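Local coordinates for uncharacterized hypothetical protein (Bacteroides uniformis, PDB 4EIU) that is of unknown function but belongs to the DUF3823 family, whose N-terminal domain is grouped with transthyretin-like beta folds, at residues A132-T137 with V203-N208; V117-N122 with V217-A222; V169-T174 with E182-S187. All blocks are in the same frame, centred on the assembly; numbering follows the deposited sequence.

Interaction 1: residues A132-T137 with V203-N208; sequences AQVRVT and VTIQSN
Gln-133 and Thr-204 each set the first branch of the side chain beside the backbone N: CG of Gln-133 is anti to the carbonyl carbon (chi1 -58°), and so is OG1 of Thr-204. The chain of Gln-133 bends at chi2 (-68°), which turns CD toward Thr-204, and the two side chains cross obliquely. Thr-204 OG1 donates to Gln-133 OE1 at 2.8 Å; it lies in the amide plane, on a lone pair, with a C=O...O angle of 127°. The other amide atom, NE2, bonds to Glu-202 OE1, which fixes the flip of the carboxamide. An alanine in place of this glutamine would probably leave the Thr-204 hydroxyl without this acceptor and Glu-202 without its amide donor.

The backbone forms a short antiparallel ladder of three pairs. Gln-133 and Thr-204 form a non-hydrogen-bonded pair, flanked by hydrogen-bonded pairs: Ala-132 N to Ile-205 O (2.9 Å) with its return from Ile-205 N, and Val-134 N to Val-203 O (2.8 Å) with its return from Val-203 N. On the sheet's other face Val-134 CG2 packs against Ile-205 CG2 at 3.8 Å; Ile-205 also touches Phe-167 and Val-203 touches Ile-165, both of strand 162-170. The chemistry is thus split by face: one side is buried and apolar, while the other carries a polar chain from threonine through amide to carboxylate, with Thr-204 exposed to solvent.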
ATOM      1  N   ALA A 132      -7.102  -6.300 -19.346  1.00 80.65           N
ATOM      2  CA  ALA A 132      -7.977  -5.977 -18.227  1.00 80.98           C
ATOM      3  C   ALA A 132      -8.389  -4.517 -18.250  1.00 77.53           C
ATOM      4  O   ALA A 132      -7.691  -3.681 -18.821  1.00 83.02           O
ATOM      5  CB  ALA A 132      -7.262  -6.283 -16.915  1.00 71.51           C
ATOM      6  N   GLN A 133      -9.520  -4.232 -17.602  1.00 81.30           N
ATOM      7  CA  GLN A 133      -9.993  -2.878 -17.333  1.00 79.39           C
ATOM      8  C   GLN A 133      -9.709  -2.517 -15.869  1.00 77.21           C
ATOM      9  O   GLN A 133     -10.172  -3.210 -14.945  1.00 78.64           O
ATOM     10  CB  GLN A 133     -11.495  -2.776 -17.619  1.00 85.87           C
ATOM     11  CG  GLN A 133     -11.878  -3.150 -19.047  1.00 95.79           C
ATOM     12  CD  GLN A 133     -11.360  -2.142 -20.057  1.00 98.88           C
ATOM     13  OE1 GLN A 133     -10.325  -2.347 -20.693  1.00107.29           O
ATOM     14  NE2 GLN A 133     -12.067  -1.033 -20.188  1.00 94.22           N
ATOM     15  N   VAL A 134      -8.931  -1.454 -15.662  1.00 70.17           N
ATOM     16  CA  VAL A 134      -8.557  -0.982 -14.316  1.00 65.72           C
ATOM     17  C   VAL A 134      -9.190   0.376 -14.053  1.00 69.88           C
ATOM     18  O   VAL A 134      -9.175   1.257 -14.931  1.00 69.43           O
ATOM     19  CB  VAL A 134      -7.022  -0.859 -14.136  1.00 64.83           C
ATOM     20  CG1 VAL A 134      -6.677  -0.305 -12.754  1.00 60.68           C
ATOM     21  CG2 VAL A 134      -6.349  -2.217 -14.302  1.00 66.32           C
ATOM     22  N   ARG A 135      -9.745   0.561 -12.854  1.00 67.50           N
ATOM     23  CA  ARG A 135     -10.290   1.869 -12.485  1.00 69.76           C
ATOM     24  C   ARG A 135      -9.547   2.430 -11.273  1.00 64.62           C
ATOM     25  O   ARG A 135      -9.576   1.834 -10.206  1.00 56.44           O
ATOM     26  CB  ARG A 135     -11.789   1.792 -12.214  1.00 70.49           C
ATOM     27  CG  ARG A 135     -12.400   3.162 -11.950  1.00 75.46           C
ATOM     28  CD  ARG A 135     -13.714   3.091 -11.194  1.00 83.30           C
ATOM     29  NE  ARG A 135     -14.781   2.806 -12.115  1.00 93.04           N
ATOM     30  CZ  ARG A 135     -15.584   1.737 -12.124  1.00 95.13           C
ATOM     31  NH1 ARG A 135     -15.529   0.770 -11.217  1.00 98.75           N
ATOM     32  NH2 ARG A 135     -16.487   1.661 -13.075  1.00 86.37           N
ATOM     33  N   VAL A 136      -8.888   3.579 -11.445  1.00 58.33           N
ATOM     34  CA  VAL A 136      -8.212   4.270 -10.342  1.00 57.30           C
ATOM     35  C   VAL A 136      -9.005   5.496  -9.879  1.00 55.13           C
ATOM     36  O   VAL A 136      -9.405   6.355 -10.684  1.00 54.44           O
ATOM     37  CB  VAL A 136      -6.775   4.676 -10.723  1.00 55.63           C
ATOM     38  CG1 VAL A 136      -6.076   5.400  -9.556  1.00 50.57           C
ATOM     39  CG2 VAL A 136      -5.989   3.443 -11.168  1.00 53.63           C
ATOM     40  N   THR A 137      -9.227   5.586  -8.576  1.00 50.29           N
ATOM     41  CA  THR A 137      -9.865   6.779  -7.974  1.00 51.96           C
ATOM     42  C   THR A 137      -9.095   7.251  -6.755  1.00 50.37           C
ATOM     43  O   THR A 137      -8.316   6.499  -6.168  1.00 47.21           O
ATOM     44  CB  THR A 137     -11.344   6.508  -7.568  1.00 51.47           C
ATOM     45  OG1 THR A 137     -11.405   5.309  -6.798  1.00 59.43           O
ATOM     46  CG2 THR A 137     -12.283   6.366  -8.805  1.00 56.59           C
ATOM     47  N   VAL A 203      -9.388   2.181 -17.495  1.00 77.74           N
ATOM     48  CA  VAL A 203      -8.139   2.194 -18.258  1.00 72.88           C
ATOM     49  C   VAL A 203      -7.840   0.753 -18.707  1.00 80.01           C
ATOM     50  O   VAL A 203      -7.839  -0.182 -17.895  1.00 79.33           O
ATOM     51  CB  VAL A 203      -6.966   2.748 -17.412  1.00 72.94           C
ATOM     52  CG1 VAL A 203      -5.644   2.667 -18.172  1.00 66.22           C
ATOM     53  CG2 VAL A 203      -7.248   4.173 -16.931  1.00 69.95           C
ATOM     54  N   THR A 204      -7.601   0.574 -20.001  1.00 82.12           N
ATOM     55  CA  THR A 204      -7.247  -0.731 -20.555  1.00 82.44           C
ATOM     56  C   THR A 204      -5.753  -0.931 -20.401  1.00 81.72           C
ATOM     57  O   THR A 204      -4.965  -0.053 -20.773  1.00 86.12           O
ATOM     58  CB  THR A 204      -7.550  -0.824 -22.041  1.00 88.40           C
ATOM     59  OG1 THR A 204      -8.926  -0.492 -22.256  1.00 86.64           O
ATOM     60  CG2 THR A 204      -7.261  -2.248 -22.557  1.00 86.83           C
ATOM     61  N   ILE A 205      -5.375  -2.087 -19.868  1.00 79.99           N
ATOM     62  CA  ILE A 205      -3.978  -2.482 -19.781  1.00 80.04           C
ATOM     63  C   ILE A 205      -3.803  -3.949 -20.227  1.00 85.32           C
ATOM     64  O   ILE A 205      -4.729  -4.750 -20.089  1.00 79.54           O
ATOM     65  CB  ILE A 205      -3.436  -2.215 -18.372  1.00 71.35           C
ATOM     66  CG1 ILE A 205      -1.917  -2.424 -18.329  1.00 74.07           C
ATOM     67  CG2 ILE A 205      -4.186  -3.045 -17.332  1.00 63.07           C
ATOM     68  CD1 ILE A 205      -1.247  -1.702 -17.186  1.00 65.40           C
ATOM     69  N   GLN A 206      -2.616  -4.256 -20.765  1.00 81.14           N
ATOM     70  CA  GLN A 206      -2.290  -5.527 -21.391  1.00 87.27           C
ATOM     71  C   GLN A 206      -0.988  -6.085 -20.870  1.00 80.97           C
ATOM     72  O   GLN A 206      -0.012  -5.339 -20.707  1.00 85.43           O
ATOM     73  CB  GLN A 206      -2.122  -5.334 -22.900  1.00 93.41           C
ATOM     74  CG  GLN A 206      -3.286  -5.833 -23.716  1.00 98.76           C
ATOM     75  CD  GLN A 206      -2.951  -5.887 -25.191  1.00105.41           C
ATOM     76  OE1 GLN A 206      -3.272  -4.977 -25.920  1.00100.86           O
ATOM     77  NE2 GLN A 206      -2.276  -6.944 -25.620  1.00104.75           N
ATOM     78  N   SER A 207      -0.964  -7.401 -20.650  1.00 83.47           N
ATOM     79  CA  SER A 207       0.264  -8.101 -20.275  1.00 85.65           C
ATOM     80  C   SER A 207       1.295  -8.002 -21.406  1.00 84.36           C
ATOM     81  O   SER A 207       0.964  -7.665 -22.534  1.00 91.38           O
ATOM     82  CB  SER A 207      -0.023  -9.581 -19.940  1.00 84.46           C
ATOM     83  OG  SER A 207      -0.300 -10.362 -21.103  1.00102.77           O
ATOM     84  N   ASN A 208       2.560  -8.221 -21.052  1.00 87.91           N
ATOM     85  CA  ASN A 208       3.635  -8.383 -22.016  1.00 92.50           C
ATOM     86  C   ASN A 208       3.807  -9.873 -22.255  1.00 96.28           C
ATOM     87  O   ASN A 208       3.089 -10.710 -21.644  1.00 87.66           O
ATOM     88  CB  ASN A 208       4.944  -7.792 -21.480  1.00 88.72           C
ATOM     89  CG  ASN A 208       4.973  -6.284 -21.555  1.00 93.99           C
ATOM     90  OD1 ASN A 208       4.800  -5.708 -22.620  1.00 94.74           O
ATOM     91  ND2 ASN A 208       5.195  -5.639 -20.423  1.00 85.67           N
TER

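Interaction 2: residues V117-N122 with V217-A222; sequences VEFVGN and VFVRAA
Val-117 and Phe-119 meet Val-219, Arg-220 and Ala-221 in a hydrophobic contact between two sheets, since strand 115-126 edges a three-stranded sheet and strand 216-225 lies inside a four-stranded one. No hydrogen bond joins the segments, and their short strand axes come no nearer than 6.6 Å, at 145° between chain directions. Side chains therefore carry the contact.

Val-117 directs CG1 anti to its backbone N (chi1 -177°), and this methyl reaches Ala-221 CB at 3.7 Å. Phe-119 leaves its backbone with CG anti to the carbonyl carbon (chi1 -72°), and the far end of its ring extends to the opposite strand. There CZ is 3.5 Å from Ala-221 N and 3.6 Å from Arg-220 CA, which sits at the ring edge near its plane. The same CZ touches Val-219 CG2 at 3.9 Å, while CE1 approaches Ala-221 CB at 4.1 Å. The ring tip is thus pressed against backbone as much as against side chains. Ala-221 N has its polar need met by Ser-241 OG. The side chain of Arg-220 starts off away from segment 117-122, and its guanidinium is held by the carbonyls of Ser-241, Thr-27 and Val-175.

Phe-167 and Met-244 also touch Phe-119, extending the core around it. Strands 115-126, 129-138 and 202-206 face strands 186-189, 162-170, 216-225 and 239-247 in an antiparallel beta sandwich, an order consistent with a fibronectin type III-like topology.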
ATOM      1  N   VAL A 117      -7.954   1.213  -6.185  1.00 47.78           N
ATOM      2  CA  VAL A 117      -7.649   0.586  -7.470  1.00 49.60           C
ATOM      3  C   VAL A 117      -8.427  -0.703  -7.577  1.00 55.92           C
ATOM      4  O   VAL A 117      -8.323  -1.549  -6.699  1.00 53.43           O
ATOM      5  CB  VAL A 117      -6.147   0.253  -7.596  1.00 48.84           C
ATOM      6  CG1 VAL A 117      -5.846  -0.347  -8.983  1.00 48.96           C
ATOM      7  CG2 VAL A 117      -5.276   1.470  -7.272  1.00 46.77           C
ATOM      8  N   GLU A 118      -9.195  -0.862  -8.653  1.00 57.90           N
ATOM      9  CA  GLU A 118     -10.008  -2.066  -8.822  1.00 64.03           C
ATOM     10  C   GLU A 118     -10.013  -2.506 -10.270  1.00 68.29           C
ATOM     11  O   GLU A 118      -9.801  -1.697 -11.183  1.00 65.75           O
ATOM     12  CB  GLU A 118     -11.446  -1.795  -8.376  1.00 65.25           C
ATOM     13  CG  GLU A 118     -12.130  -0.701  -9.205  1.00 79.31           C
ATOM     14  CD  GLU A 118     -13.389  -0.148  -8.569  1.00 95.31           C
ATOM     15  OE1 GLU A 118     -14.250  -0.962  -8.155  1.00 87.45           O
ATOM     16  OE2 GLU A 118     -13.530   1.104  -8.519  1.00 87.94           O
ATOM     17  N   PHE A 119     -10.268  -3.790 -10.473  1.00 64.20           N
ATOM     18  CA  PHE A 119     -10.627  -4.293 -11.811  1.00 65.37           C
ATOM     19  C   PHE A 119     -12.096  -4.006 -12.090  1.00 71.72           C
ATOM     20  O   PHE A 119     -12.910  -3.985 -11.171  1.00 70.09           O
ATOM     21  CB  PHE A 119     -10.376  -5.782 -11.898  1.00 65.81           C
ATOM     22  CG  PHE A 119      -8.924  -6.149 -11.938  1.00 64.61           C
ATOM     23  CD1 PHE A 119      -8.126  -5.762 -13.019  1.00 66.64           C
ATOM     24  CD2 PHE A 119      -8.354  -6.897 -10.913  1.00 60.00           C
ATOM     25  CE1 PHE A 119      -6.788  -6.124 -13.082  1.00 69.27           C
ATOM     26  CE2 PHE A 119      -7.015  -7.254 -10.961  1.00 64.48           C
ATOM     27  CZ  PHE A 119      -6.227  -6.872 -12.045  1.00 65.70           C
ATOM     28  N   VAL A 120     -12.443  -3.772 -13.351  1.00 76.26           N
ATOM     29  CA  VAL A 120     -13.840  -3.568 -13.707  1.00 80.48           C
ATOM     30  C   VAL A 120     -14.395  -4.833 -14.345  1.00 91.88           C
ATOM     31  O   VAL A 120     -15.347  -5.409 -13.822  1.00103.51           O
ATOM     32  CB  VAL A 120     -14.037  -2.349 -14.620  1.00 81.57           C
ATOM     33  CG1 VAL A 120     -15.507  -2.226 -15.014  1.00 82.64           C
ATOM     34  CG2 VAL A 120     -13.564  -1.103 -13.894  1.00 85.59           C
ATOM     35  N   GLY A 121     -13.798  -5.297 -15.438  1.00 80.43           N
ATOM     36  CA  GLY A 121     -14.296  -6.538 -16.064  1.00102.97           C
ATOM     37  C   GLY A 121     -13.634  -7.798 -15.533  1.00 91.86           C
ATOM     38  O   GLY A 121     -12.898  -7.759 -14.567  1.00 91.60           O
ATOM     39  N   ASN A 122     -13.916  -8.922 -16.181  1.00 92.82           N
ATOM     40  CA  ASN A 122     -13.052 -10.101 -16.113  1.00 93.88           C
ATOM     41  C   ASN A 122     -11.960  -9.915 -17.157  1.00 92.60           C
ATOM     42  O   ASN A 122     -12.260  -9.516 -18.279  1.00100.13           O
ATOM     43  CB  ASN A 122     -13.826 -11.373 -16.455  1.00101.66           C
ATOM     44  CG  ASN A 122     -14.755 -11.801 -15.347  1.00100.58           C
ATOM     45  OD1 ASN A 122     -14.338 -11.954 -14.203  1.00 96.13           O
ATOM     46  ND2 ASN A 122     -16.024 -11.995 -15.681  1.00107.29           N
ATOM     47  N   VAL A 217      -2.431 -18.139 -14.165  1.00 83.97           N
ATOM     48  CA  VAL A 217      -1.650 -17.040 -13.594  1.00 78.12           C
ATOM     49  C   VAL A 217      -2.566 -16.200 -12.718  1.00 72.78           C
ATOM     50  O   VAL A 217      -3.795 -16.286 -12.807  1.00 75.17           O
ATOM     51  CB  VAL A 217      -1.027 -16.101 -14.663  1.00 76.51           C
ATOM     52  CG1 VAL A 217       0.025 -16.837 -15.469  1.00 83.65           C
ATOM     53  CG2 VAL A 217      -2.100 -15.513 -15.567  1.00 78.89           C
ATOM     54  N   PHE A 218      -1.952 -15.399 -11.868  1.00 67.82           N
ATOM     55  CA  PHE A 218      -2.690 -14.419 -11.057  1.00 67.99           C
ATOM     56  C   PHE A 218      -2.288 -13.022 -11.477  1.00 68.45           C
ATOM     57  O   PHE A 218      -1.097 -12.769 -11.713  1.00 64.86           O
ATOM     58  CB  PHE A 218      -2.428 -14.655  -9.587  1.00 62.03           C
ATOM     59  CG  PHE A 218      -2.899 -16.006  -9.120  1.00 67.01           C
ATOM     60  CD1 PHE A 218      -2.084 -17.120  -9.257  1.00 71.71           C
ATOM     61  CD2 PHE A 218      -4.173 -16.170  -8.591  1.00 68.60           C
ATOM     62  CE1 PHE A 218      -2.520 -18.378  -8.866  1.00 74.88           C
ATOM     63  CE2 PHE A 218      -4.611 -17.423  -8.180  1.00 76.09           C
ATOM     64  CZ  PHE A 218      -3.784 -18.525  -8.315  1.00 75.53           C
ATOM     65  N   VAL A 219      -3.286 -12.143 -11.603  1.00 62.79           N
ATOM     66  CA  VAL A 219      -3.078 -10.758 -12.061  1.00 62.42           C
ATOM     67  C   VAL A 219      -3.602  -9.758 -11.040  1.00 61.94           C
ATOM     68  O   VAL A 219      -4.522 -10.049 -10.271  1.00 64.91           O
ATOM     69  CB  VAL A 219      -3.756 -10.476 -13.425  1.00 65.77           C
ATOM     70  CG1 VAL A 219      -3.339 -11.506 -14.460  1.00 68.06           C
ATOM     71  CG2 VAL A 219      -5.269 -10.432 -13.278  1.00 67.72           C
ATOM     72  N   ARG A 220      -3.017  -8.569 -11.029  1.00 57.47           N
ATOM     73  CA  ARG A 220      -3.381  -7.575 -10.037  1.00 56.94           C
ATOM     74  C   ARG A 220      -2.993  -6.178 -10.520  1.00 57.04           C
ATOM     75  O   ARG A 220      -1.946  -6.012 -11.147  1.00 58.51           O
ATOM     76  CB  ARG A 220      -2.648  -7.871  -8.749  1.00 52.21           C
ATOM     77  CG  ARG A 220      -3.276  -7.300  -7.500  1.00 54.09           C
ATOM     78  CD  ARG A 220      -2.499  -7.797  -6.296  1.00 47.62           C
ATOM     79  NE  ARG A 220      -3.000  -7.245  -5.047  1.00 47.59           N
ATOM     80  CZ  ARG A 220      -2.336  -7.244  -3.889  1.00 46.62           C
ATOM     81  NH1 ARG A 220      -1.118  -7.761  -3.783  1.00 46.53           N
ATOM     82  NH2 ARG A 220      -2.891  -6.684  -2.811  1.00 44.84           N
ATOM     83  N   ALA A 221      -3.833  -5.197 -10.206  1.00 55.85           N
ATOM     84  CA  ALA A 221      -3.578  -3.802 -10.582  1.00 53.32           C
ATOM     85  C   ALA A 221      -3.047  -3.047  -9.405  1.00 53.04           C
ATOM     86  O   ALA A 221      -3.316  -3.393  -8.242  1.00 47.02           O
ATOM     87  CB  ALA A 221      -4.831  -3.144 -11.141  1.00 55.54           C
ATOM     88  N   ALA A 222      -2.229  -2.040  -9.702  1.00 52.73           N
ATOM     89  CA  ALA A 222      -1.694  -1.168  -8.703  1.00 48.17           C
ATOM     90  C   ALA A 222      -1.509   0.206  -9.307  1.00 49.66           C
ATOM     91  O   ALA A 222      -1.336   0.320 -10.514  1.00 50.38           O
ATOM     92  CB  ALA A 222      -0.371  -1.699  -8.146  1.00 45.68           C
TER

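Interaction 3: residues V169-T174 with E182-S187; sequences VSYSNT and ERWSSS
Val-169 and Ser-185 bring their CA atoms to 4.8 Å, where strand 162-170 nears its end and the chain approaches strand 186-189. The polar link here pairs backbone with side chain: Val-169 N donates to Ser-185 OG at 3.0 Å, nearly straight at 177°. The hydroxyl also bonds to Asp-181 O, and with OG anti to its own carbonyl carbon, beside the backbone N, it bridges the two backbone groups. Next to it Val-169 CG1 packs on Trp-184 CB at 3.8 Å, the two side chains crossing at about a right angle.

The contact closes the long loop of a beta hairpin, since strands 162-170 and 186-189 are antiparallel neighbours in the same sheet. At the end of the first strand, Ser-170 OG accepts from Ser-172 N at 3.1 Å, an ST turn through Tyr-171.

The phenol of Tyr-171 then meets Trp-184 in an offset edge-to-face pair: the edge of the indole six-membered ring is turned toward the tyrosine face, with planes at 81° and centroids 5.2 Å apart. Trp-184 CZ3 lies over that face, displaced toward the rim, while CH2 comes to 3.4 Å from Tyr-171 OH. Arg-183 joins them, its NH2 3.5 Å from Tyr-171 CE2 and its guanidinium plane 89° from the phenol ring. That NH2 has its main partner in Asp-181, a salt bridge; the cation-pi partner of Tyr-171 is instead Arg-215.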
ATOM      1  N   VAL A 169       1.647  -9.618 -13.093  1.00 63.09           N
ATOM      2  CA  VAL A 169       1.260 -10.981 -13.446  1.00 65.72           C
ATOM      3  C   VAL A 169       2.269 -11.933 -12.819  1.00 67.83           C
ATOM      4  O   VAL A 169       3.482 -11.694 -12.872  1.00 66.39           O
ATOM      5  CB  VAL A 169       1.205 -11.138 -14.978  1.00 70.84           C
ATOM      6  CG1 VAL A 169       0.906 -12.576 -15.380  1.00 68.79           C
ATOM      7  CG2 VAL A 169       0.167 -10.186 -15.560  1.00 68.17           C
ATOM      8  N   SER A 170       1.768 -12.997 -12.201  1.00 66.98           N
ATOM      9  CA  SER A 170       2.625 -13.985 -11.558  1.00 69.30           C
ATOM     10  C   SER A 170       1.951 -15.362 -11.552  1.00 70.38           C
ATOM     11  O   SER A 170       0.717 -15.470 -11.511  1.00 66.47           O
ATOM     12  CB  SER A 170       2.913 -13.541 -10.127  1.00 67.06           C
ATOM     13  OG  SER A 170       3.869 -14.358  -9.481  1.00 66.79           O
ATOM     14  N   TYR A 171       2.761 -16.419 -11.595  1.00 67.63           N
ATOM     15  CA  TYR A 171       2.253 -17.758 -11.305  1.00 72.19           C
ATOM     16  C   TYR A 171       1.761 -17.850  -9.850  1.00 68.49           C
ATOM     17  O   TYR A 171       0.883 -18.665  -9.539  1.00 69.41           O
ATOM     18  CB  TYR A 171       3.317 -18.830 -11.565  1.00 80.68           C
ATOM     19  CG  TYR A 171       3.546 -19.179 -13.017  1.00 78.45           C
ATOM     20  CD1 TYR A 171       2.480 -19.535 -13.844  1.00 92.72           C
ATOM     21  CD2 TYR A 171       4.838 -19.220 -13.562  1.00 85.84           C
ATOM     22  CE1 TYR A 171       2.687 -19.908 -15.173  1.00 91.91           C
ATOM     23  CE2 TYR A 171       5.053 -19.587 -14.894  1.00 82.03           C
ATOM     24  CZ  TYR A 171       3.972 -19.930 -15.695  1.00 90.32           C
ATOM     25  OH  TYR A 171       4.151 -20.301 -17.025  1.00 98.97           O
ATOM     26  N   SER A 172       2.299 -17.010  -8.965  1.00 70.44           N
ATOM     27  CA  SER A 172       1.963 -17.092  -7.546  1.00 67.39           C
ATOM     28  C   SER A 172       0.742 -16.255  -7.172  1.00 68.27           C
ATOM     29  O   SER A 172       0.570 -15.103  -7.645  1.00 56.82           O
ATOM     30  CB  SER A 172       3.151 -16.672  -6.692  1.00 65.36           C
ATOM     31  OG  SER A 172       2.717 -16.483  -5.357  1.00 65.42           O
ATOM     32  N   ASN A 173      -0.088 -16.810  -6.280  1.00 59.68           N
ATOM     33  CA  ASN A 173      -1.269 -16.085  -5.806  1.00 61.12           C
ATOM     34  C   ASN A 173      -0.953 -14.946  -4.837  1.00 56.21           C
ATOM     35  O   ASN A 173      -1.847 -14.219  -4.437  1.00 61.03           O
ATOM     36  CB  ASN A 173      -2.331 -17.012  -5.217  1.00 65.81           C
ATOM     37  CG  ASN A 173      -1.869 -17.718  -3.958  1.00 64.87           C
ATOM     38  OD1 ASN A 173      -0.797 -17.437  -3.419  1.00 63.28           O
ATOM     39  ND2 ASN A 173      -2.660 -18.685  -3.518  1.00 68.06           N
ATOM     40  N   THR A 174       0.318 -14.763  -4.488  1.00 53.53           N
ATOM     41  CA  THR A 174       0.739 -13.584  -3.771  1.00 55.24           C
ATOM     42  C   THR A 174       1.150 -12.452  -4.757  1.00 53.29           C
ATOM     43  O   THR A 174       1.844 -11.530  -4.354  1.00 53.67           O
ATOM     44  CB  THR A 174       1.925 -13.880  -2.847  1.00 56.50           C
ATOM     45  OG1 THR A 174       3.061 -14.237  -3.637  1.00 56.76           O
ATOM     46  CG2 THR A 174       1.598 -15.002  -1.869  1.00 54.00           C
ATOM     47  N   GLU A 182       8.326 -10.617 -14.524  1.00 69.41           N
ATOM     48  CA  GLU A 182       8.740  -9.589 -15.488  1.00 73.56           C
ATOM     49  C   GLU A 182       8.592  -9.966 -16.963  1.00 84.77           C
ATOM     50  O   GLU A 182       8.754  -9.110 -17.834  1.00 83.35           O
ATOM     51  CB  GLU A 182      10.177  -9.174 -15.202  1.00 82.44           C
ATOM     52  CG  GLU A 182      10.340  -8.551 -13.816  1.00 79.27           C
ATOM     53  CD  GLU A 182      11.236  -7.339 -13.815  1.00 77.50           C
ATOM     54  OE1 GLU A 182      12.197  -7.309 -14.601  1.00 91.55           O
ATOM     55  OE2 GLU A 182      10.974  -6.406 -13.021  1.00 89.32           O
ATOM     56  N   ARG A 183       8.282 -11.224 -17.263  1.00 82.23           N
ATOM     57  CA  ARG A 183       7.978 -11.603 -18.652  1.00 85.28           C
ATOM     58  C   ARG A 183       6.633 -11.020 -19.105  1.00 80.56           C
ATOM     59  O   ARG A 183       6.433 -10.685 -20.289  1.00 81.54           O
ATOM     60  CB  ARG A 183       7.915 -13.132 -18.792  1.00 89.78           C
ATOM     61  CG  ARG A 183       9.212 -13.866 -18.484  1.00 88.80           C
ATOM     62  CD  ARG A 183       9.036 -15.385 -18.563  1.00 94.65           C
ATOM     63  NE  ARG A 183       8.362 -15.910 -17.368  1.00 87.10           N
ATOM     64  CZ  ARG A 183       8.422 -17.178 -16.956  1.00 89.14           C
ATOM     65  NH1 ARG A 183       9.137 -18.093 -17.617  1.00 87.15           N
ATOM     66  NH2 ARG A 183       7.772 -17.541 -15.856  1.00 84.49           N
ATOM     67  N   TRP A 184       5.699 -10.936 -18.158  1.00 75.06           N
ATOM     68  CA  TRP A 184       4.294 -10.669 -18.463  1.00 76.99           C
ATOM     69  C   TRP A 184       3.726  -9.464 -17.756  1.00 74.55           C
ATOM     70  O   TRP A 184       2.732  -8.900 -18.210  1.00 84.60           O
ATOM     71  CB  TRP A 184       3.460 -11.900 -18.120  1.00 76.27           C
ATOM     72  CG  TRP A 184       3.984 -13.168 -18.752  1.00 85.48           C
ATOM     73  CD1 TRP A 184       4.259 -13.395 -20.096  1.00 91.36           C
ATOM     74  CD2 TRP A 184       4.297 -14.439 -18.071  1.00 85.15           C
ATOM     75  NE1 TRP A 184       4.718 -14.680 -20.291  1.00 91.37           N
ATOM     76  CE2 TRP A 184       4.764 -15.357 -19.115  1.00 92.41           C
ATOM     77  CE3 TRP A 184       4.244 -14.884 -16.749  1.00 84.01           C
ATOM     78  CZ2 TRP A 184       5.150 -16.666 -18.830  1.00 97.37           C
ATOM     79  CZ3 TRP A 184       4.628 -16.202 -16.469  1.00 91.27           C
ATOM     80  CH2 TRP A 184       5.074 -17.073 -17.490  1.00 89.75           C
ATOM     81  N   SER A 185       4.326  -9.080 -16.644  1.00 70.85           N
ATOM     82  CA  SER A 185       3.907  -7.859 -15.949  1.00 70.34           C
ATOM     83  C   SER A 185       4.070  -6.651 -16.894  1.00 75.87           C
ATOM     84  O   SER A 185       4.945  -6.643 -17.776  1.00 76.92           O
ATOM     85  CB  SER A 185       4.701  -7.671 -14.656  1.00 66.39           C
ATOM     86  OG  SER A 185       4.400  -8.716 -13.739  1.00 64.44           O
ATOM     87  N   SER A 186       3.189  -5.666 -16.745  1.00 69.31           N
ATOM     88  CA  SER A 186       3.196  -4.509 -17.607  1.00 67.85           C
ATOM     89  C   SER A 186       2.898  -3.267 -16.809  1.00 65.08           C
ATOM     90  O   SER A 186       2.613  -3.330 -15.607  1.00 62.69           O
ATOM     91  CB  SER A 186       2.195  -4.667 -18.758  1.00 74.94           C
ATOM     92  OG  SER A 186       0.840  -4.568 -18.333  1.00 74.25           O
ATOM     93  N   SER A 187       2.981  -2.126 -17.476  1.00 63.17           N
ATOM     94  CA  SER A 187       2.642  -0.881 -16.832  1.00 67.90           C
ATOM     95  C   SER A 187       2.329   0.233 -17.820  1.00 65.45           C
ATOM     96  O   SER A 187       2.578   0.094 -19.026  1.00 69.75           O
ATOM     97  CB  SER A 187       3.754  -0.503 -15.845  1.00 69.34           C
ATOM     98  OG  SER A 187       4.957  -0.184 -16.494  1.00 73.39           O
TER

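From the N-terminal side, 117-122 comes first and 132-137 follows on the adjacent strand of the same sheet. The chain then reaches 169-174 and 182-187, where interaction 3 closes the shortest loop, with seven residues between. Interaction 1 closes a wider one when 203-208 returns to 132-137, and interaction 2 the widest when 217-222 packs against 117-122. The three loops enclose one another without crossing. Interaction 1 stays within the three-stranded sheet, interaction 3 joins parts of the four-stranded sheet, and interaction 2 bridges the two. Contacts also interlock: Val-134 CG2 packs on Ala-221 CB, Asn-208 ND2 hydrogen-bonds to Ser-185 O, and Phe-218 N to Ser-170 O.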